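Local coordinates for protein intramolecular trans-sialidase (Macrobdella decora, PDB 3SLI) that cleaves sialic acid from sialoglycoconjugates by intramolecular trans-sialylation, probably releasing it as 2,7-anhydro-Neu5Ac, at residues N59-N64 / G149-T154; I81-T86 / S145-V150. All blocks are in the same frame, centred on the assembly; numbering follows the deposited sequence.

Contact 1. Residues N59-N64 / G149-T154; sequences NSTAGN and GVDNVT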
loop_
_atom_site.group_PDB
_atom_site.type_symbol
_atom_site.label_atom_id
_atom_site.label_comp_id
_atom_site.label_asym_id
_atom_site.label_seq_id
_atom_site.Cartn_x
_atom_site.Cartn_y
_atom_site.Cartn_z
ATOM N N ASN A 59 10.841 18.906 34.157
ATOM C CA ASN A 59 11.286 18.825 35.541
ATOM C C ASN A 59 12.059 17.516 35.741
ATOM O O ASN A 59 11.479 16.431 35.658
ATOM C CB ASN A 59 10.058 18.865 36.441
ATOM C CG ASN A 59 10.410 18.897 37.899
ATOM O OD1 ASN A 59 11.522 18.544 38.291
ATOM N ND2 ASN A 59 9.457 19.314 38.723
ATOM N N SER A 60 13.351 17.625 36.042
ATOM C CA SER A 60 14.217 16.456 36.210
ATOM C C SER A 60 14.245 15.829 37.605
ATOM O O SER A 60 14.902 14.798 37.801
ATOM C CB SER A 60 15.655 16.840 35.857
ATOM O OG SER A 60 16.211 17.666 36.878
ATOM N N THR A 61 13.557 16.438 38.565
ATOM C CA THR A 61 13.613 15.956 39.938
ATOM C C THR A 61 12.813 14.707 40.296
ATOM O O THR A 61 11.895 14.295 39.576
ATOM C CB THR A 61 13.309 17.098 40.941
ATOM O OG1 THR A 61 11.943 17.515 40.813
ATOM C CG2 THR A 61 14.228 18.295 40.672
ATOM N N ALA A 62 13.188 14.111 41.423
ATOM C CA ALA A 62 12.552 12.906 41.933
ATOM C C ALA A 62 11.050 13.087 42.076
ATOM O O ALA A 62 10.575 14.133 42.537
ATOM C CB ALA A 62 13.164 12.518 43.270
ATOM N N GLY A 63 10.311 12.067 41.652
ATOM C CA GLY A 63 8.866 12.099 41.731
ATOM C C GLY A 63 8.203 12.942 40.666
ATOM O O GLY A 63 6.977 12.937 40.549
ATOM N N ASN A 64 8.997 13.627 39.849
ATOM C CA ASN A 64 8.429 14.481 38.811
ATOM C C ASN A 64 8.700 13.994 37.391
ATOM O O ASN A 64 8.666 14.772 36.442
ATOM C CB ASN A 64 8.920 15.915 39.006
ATOM C CG ASN A 64 8.475 16.490 40.331
ATOM O OD1 ASN A 64 9.291 16.943 41.141
ATOM N ND2 ASN A 64 7.186 16.414 40.592
ATOM N N GLY A 149 7.542 23.159 37.818
ATOM C CA GLY A 149 8.939 22.972 38.161
ATOM C C GLY A 149 9.940 22.674 37.061
ATOM O O GLY A 149 10.894 21.923 37.286
ATOM N N VAL A 150 9.766 23.274 35.888
ATOM C CA VAL A 150 10.708 23.047 34.796
ATOM C C VAL A 150 12.097 23.501 35.249
ATOM O O VAL A 150 12.249 24.582 35.828
ATOM C CB VAL A 150 10.275 23.799 33.517
ATOM C CG1 VAL A 150 11.361 23.712 32.453
ATOM C CG2 VAL A 150 8.993 23.202 32.984
ATOM N N ASP A 151 13.104 22.666 35.018
ATOM C CA ASP A 151 14.465 22.993 35.430
ATOM C C ASP A 151 15.527 22.626 34.396
ATOM O O ASP A 151 16.720 22.629 34.701
ATOM C CB ASP A 151 14.791 22.304 36.770
ATOM C CG ASP A 151 14.889 20.775 36.657
ATOM O OD1 ASP A 151 14.550 20.205 35.595
ATOM O OD2 ASP A 151 15.319 20.137 37.641
ATOM N N ASN A 152 15.105 22.292 33.179
ATOM C CA ASN A 152 16.070 21.911 32.157
ATOM C C ASN A 152 15.520 21.964 30.736
ATOM O O ASN A 152 14.306 21.898 30.516
ATOM C CB ASN A 152 16.625 20.501 32.442
ATOM C CG ASN A 152 15.667 19.386 32.007
ATOM O OD1 ASN A 152 15.716 18.929 30.863
ATOM N ND2 ASN A 152 14.800 18.952 32.913
ATOM N N VAL A 153 16.443 22.130 29.792
ATOM C CA VAL A 153 16.161 22.154 28.363
ATOM C C VAL A 153 17.233 21.191 27.877
ATOM O O VAL A 153 18.433 21.436 28.065
ATOM C CB VAL A 153 16.384 23.547 27.724
ATOM C CG1 VAL A 153 16.109 23.475 26.221
ATOM C CG2 VAL A 153 15.470 24.577 28.374
ATOM N N THR A 154 16.803 20.083 27.281
ATOM C CA THR A 154 17.728 19.049 26.842
ATOM C C THR A 154 17.503 18.561 25.411
ATOM O O THR A 154 16.376 18.481 24.919
ATOM C CB THR A 154 17.653 17.822 27.812
ATOM O OG1 THR A 154 17.918 18.253 29.154
ATOM C CG2 THR A 154 18.661 16.744 27.432
#
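Asp-151 OD1 accepts two N-H groups, which reach it from opposite faces of the carboxylate plane. Ser-60 N donates across the contact, with Ser-60 N to Asp-151 OD1 at 2.9 Å and an N-H...O angle of 156°, on the syn side but 32° out of the plane. Asn-152 ND2, 3.0 Å from Asp-151 OD1, comes in nearly along the C-O axis, with the oxygen lying in its amide plane. The other oxygen is taken by the Ser-60 hydroxyl, Ser-60 OG donating to Asp-151 OD2 at 2.7 Å, again syn. The carboxylate is therefore held at both oxygens, which should fix its rotation. The backbones of Asp-151 and Asn-152 both hydrogen-bond to the single residue Gly-58, a classic beta bulge where strand 152-155 begins beside strand 51-58, in a domain consistent with a concanavalin-like lectin sandwich. Beyond the bulge the 59-64 loop opens with an Asx turn: Asn-59 OD1 accepts from Thr-61 N at 2.9 Å. With chi1 of Asn-59 at -175°, its CG swings away from the backbone N and beneath the Gly-149 carbonyl. Gly-149 O then stands over the amide face, 3.1 Å from Asn-59 CG, while Asn-59 ND2 bonds to Thr-148 O.

Contact 2. Residues I81-T86 / S145-V150; sequences IELRNT and SDITGV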
loop_
_atom_site.group_PDB
_atom_site.type_symbol
_atom_site.label_atom_id
_atom_site.label_comp_id
_atom_site.label_asym_id
_atom_site.label_seq_id
_atom_site.Cartn_x
_atom_site.Cartn_y
_atom_site.Cartn_z
ATOM N N ILE A 81 4.905 13.686 20.091
ATOM C CA ILE A 81 5.188 14.542 21.231
ATOM C C ILE A 81 4.368 14.037 22.407
ATOM O O ILE A 81 3.408 13.265 22.238
ATOM C CB ILE A 81 4.741 16.027 21.002
ATOM C CG1 ILE A 81 3.240 16.087 20.689
ATOM C CG2 ILE A 81 5.566 16.676 19.911
ATOM C CD1 ILE A 81 2.552 17.330 21.162
ATOM N N GLU A 82 4.776 14.464 23.595
ATOM C CA GLU A 82 4.065 14.174 24.825
ATOM C C GLU A 82 4.255 15.459 25.634
ATOM O O GLU A 82 5.383 15.943 25.766
ATOM C CB GLU A 82 4.650 12.973 25.575
ATOM C CG GLU A 82 4.483 11.637 24.874
ATOM C CD GLU A 82 4.869 10.467 25.761
ATOM O OE1 GLU A 82 6.073 10.292 26.034
ATOM O OE2 GLU A 82 3.962 9.721 26.184
ATOM N N LEU A 83 3.141 16.043 26.060
ATOM C CA LEU A 83 3.114 17.278 26.853
ATOM C C LEU A 83 2.484 16.806 28.161
ATOM O O LEU A 83 1.277 16.530 28.214
ATOM C CB LEU A 83 2.202 18.302 26.176
ATOM C CG LEU A 83 2.518 19.799 26.239
ATOM C CD1 LEU A 83 1.215 20.543 25.999
ATOM C CD2 LEU A 83 3.178 20.226 27.559
ATOM N N ARG A 84 3.293 16.746 29.214
ATOM C CA ARG A 84 2.855 16.213 30.498
ATOM C C ARG A 84 3.152 17.023 31.758
ATOM O O ARG A 84 4.187 17.671 31.865
ATOM C CB ARG A 84 3.523 14.853 30.694
ATOM C CG ARG A 84 3.366 13.887 29.536
ATOM C CD ARG A 84 2.823 12.582 30.058
ATOM N NE ARG A 84 3.864 11.608 30.298
ATOM C CZ ARG A 84 3.741 10.548 31.093
ATOM N NH1 ARG A 84 2.621 10.310 31.766
ATOM N NH2 ARG A 84 4.721 9.665 31.136
ATOM N N ASN A 85 2.259 16.906 32.734
ATOM C CA ASN A 85 2.428 17.538 34.045
ATOM C C ASN A 85 1.683 16.637 35.029
ATOM O O ASN A 85 1.025 17.114 35.947
ATOM C CB ASN A 85 1.839 18.947 34.082
ATOM C CG ASN A 85 2.299 19.723 35.296
ATOM O OD1 ASN A 85 1.569 20.554 35.842
ATOM N ND2 ASN A 85 3.528 19.466 35.721
ATOM N N THR A 86 1.884 15.333 34.844
ATOM C CA THR A 86 1.238 14.226 35.573
ATOM C C THR A 86 -0.162 14.041 34.979
ATOM O O THR A 86 -0.819 15.004 34.556
ATOM C CB THR A 86 1.189 14.342 37.131
ATOM O OG1 THR A 86 0.195 15.286 37.542
ATOM C CG2 THR A 86 2.543 14.705 37.692
ATOM N N SER A 145 4.763 26.494 29.775
ATOM C CA SER A 145 4.431 27.363 30.899
ATOM C C SER A 145 3.514 26.679 31.922
ATOM O O SER A 145 3.431 27.112 33.076
ATOM C CB SER A 145 3.752 28.638 30.389
ATOM O OG SER A 145 2.656 28.318 29.546
ATOM N N ASP A 146 2.850 25.603 31.498
ATOM C CA ASP A 146 1.923 24.868 32.352
ATOM C C ASP A 146 2.529 23.672 33.079
ATOM O O ASP A 146 1.849 23.013 33.863
ATOM C CB ASP A 146 0.697 24.435 31.552
ATOM C CG ASP A 146 -0.058 25.611 30.967
ATOM O OD1 ASP A 146 -0.579 26.449 31.735
ATOM O OD2 ASP A 146 -0.144 25.703 29.736
ATOM N N ILE A 147 3.789 23.362 32.790
ATOM C CA ILE A 147 4.464 22.265 33.464
ATOM C C ILE A 147 5.029 22.809 34.781
ATOM O O ILE A 147 5.621 23.890 34.809
ATOM C CB ILE A 147 5.610 21.698 32.602
ATOM C CG1 ILE A 147 5.053 21.172 31.274
ATOM C CG2 ILE A 147 6.352 20.589 33.357
ATOM C CD1 ILE A 147 6.132 20.676 30.320
ATOM N N THR A 148 4.849 22.057 35.860
ATOM C CA THR A 148 5.317 22.457 37.187
ATOM C C THR A 148 6.777 22.127 37.483
ATOM O O THR A 148 7.210 20.977 37.377
ATOM C CB THR A 148 4.434 21.834 38.288
ATOM O OG1 THR A 148 3.059 22.135 38.012
ATOM C CG2 THR A 148 4.807 22.390 39.663
ATOM N N GLY A 149 7.542 23.159 37.818
ATOM C CA GLY A 149 8.939 22.972 38.161
ATOM C C GLY A 149 9.940 22.674 37.061
ATOM O O GLY A 149 10.894 21.923 37.286
ATOM N N VAL A 150 9.766 23.274 35.888
ATOM C CA VAL A 150 10.708 23.047 34.796
ATOM C C VAL A 150 12.097 23.501 35.249
ATOM O O VAL A 150 12.249 24.582 35.828
ATOM C CB VAL A 150 10.275 23.799 33.517
ATOM C CG1 VAL A 150 11.361 23.712 32.453
ATOM C CG2 VAL A 150 8.993 23.202 32.984
#
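Ile-147 packs its CG1 branch against the end of strand 79-85: Ile-147 CG1 lies 3.7 Å from Arg-84 O, and Ile-147 CD1 continues to Leu-83 CD2 at 4.1 Å. The chi1 of Ile-147, -60°, sets CG1 opposite its own carbonyl carbon, and the extended chi2 carries the methyl toward the strand. Leu-83 meets it obliquely with only the end of its side chain. Next along, Asn-85 CB points toward the 145-150 loop, with CG trans to its N (chi1 -166°). Its amide carbon is close to the loop backbone, Asn-85 CG being 3.5 Å from Thr-148 N and 3.6 Å from Asp-146 O. Ile-147, Leu-83 and Asn-85 are all buried, so this is the compact side. The outer side is looser: Thr-148 is exposed and crosses Asn-85 at about a right angle, while the Asp-146 side chain stays back, its carboxylate hydrogen-bonded to Phe-143 N. Arg-84 CB points away from the loop, and its guanidinium forms a salt bridge with Asp-87. Strand end and loop thus meet through a small apolar patch beside one buried amide, a polar group set against backbone N and O atoms of the loop.

Overall arrangement
From the N terminus the chain leaves strand 51-58 through 59-64, returns along 67-74 and continues into 79-85, which holds most of 81-86. It then supplies 91-96 and, after crossing to the seven-stranded sheet, strands 107-118, 123-128 and 131-137 before reaching 145-150. Contact 2 closes the part from 81-86 onward, with 58 residues between its segments; contact 1 closes a larger loop of 84, so contact 2 is nested inside contact 1 apart from the shared Gly-149 and Val-150. Their centres lie 9 Å apart. Together they tie the run leading into strand 152-155 to two places on the six-stranded sheet: the end of 79-85 and the exit of 51-58, the neighbour of 152-155.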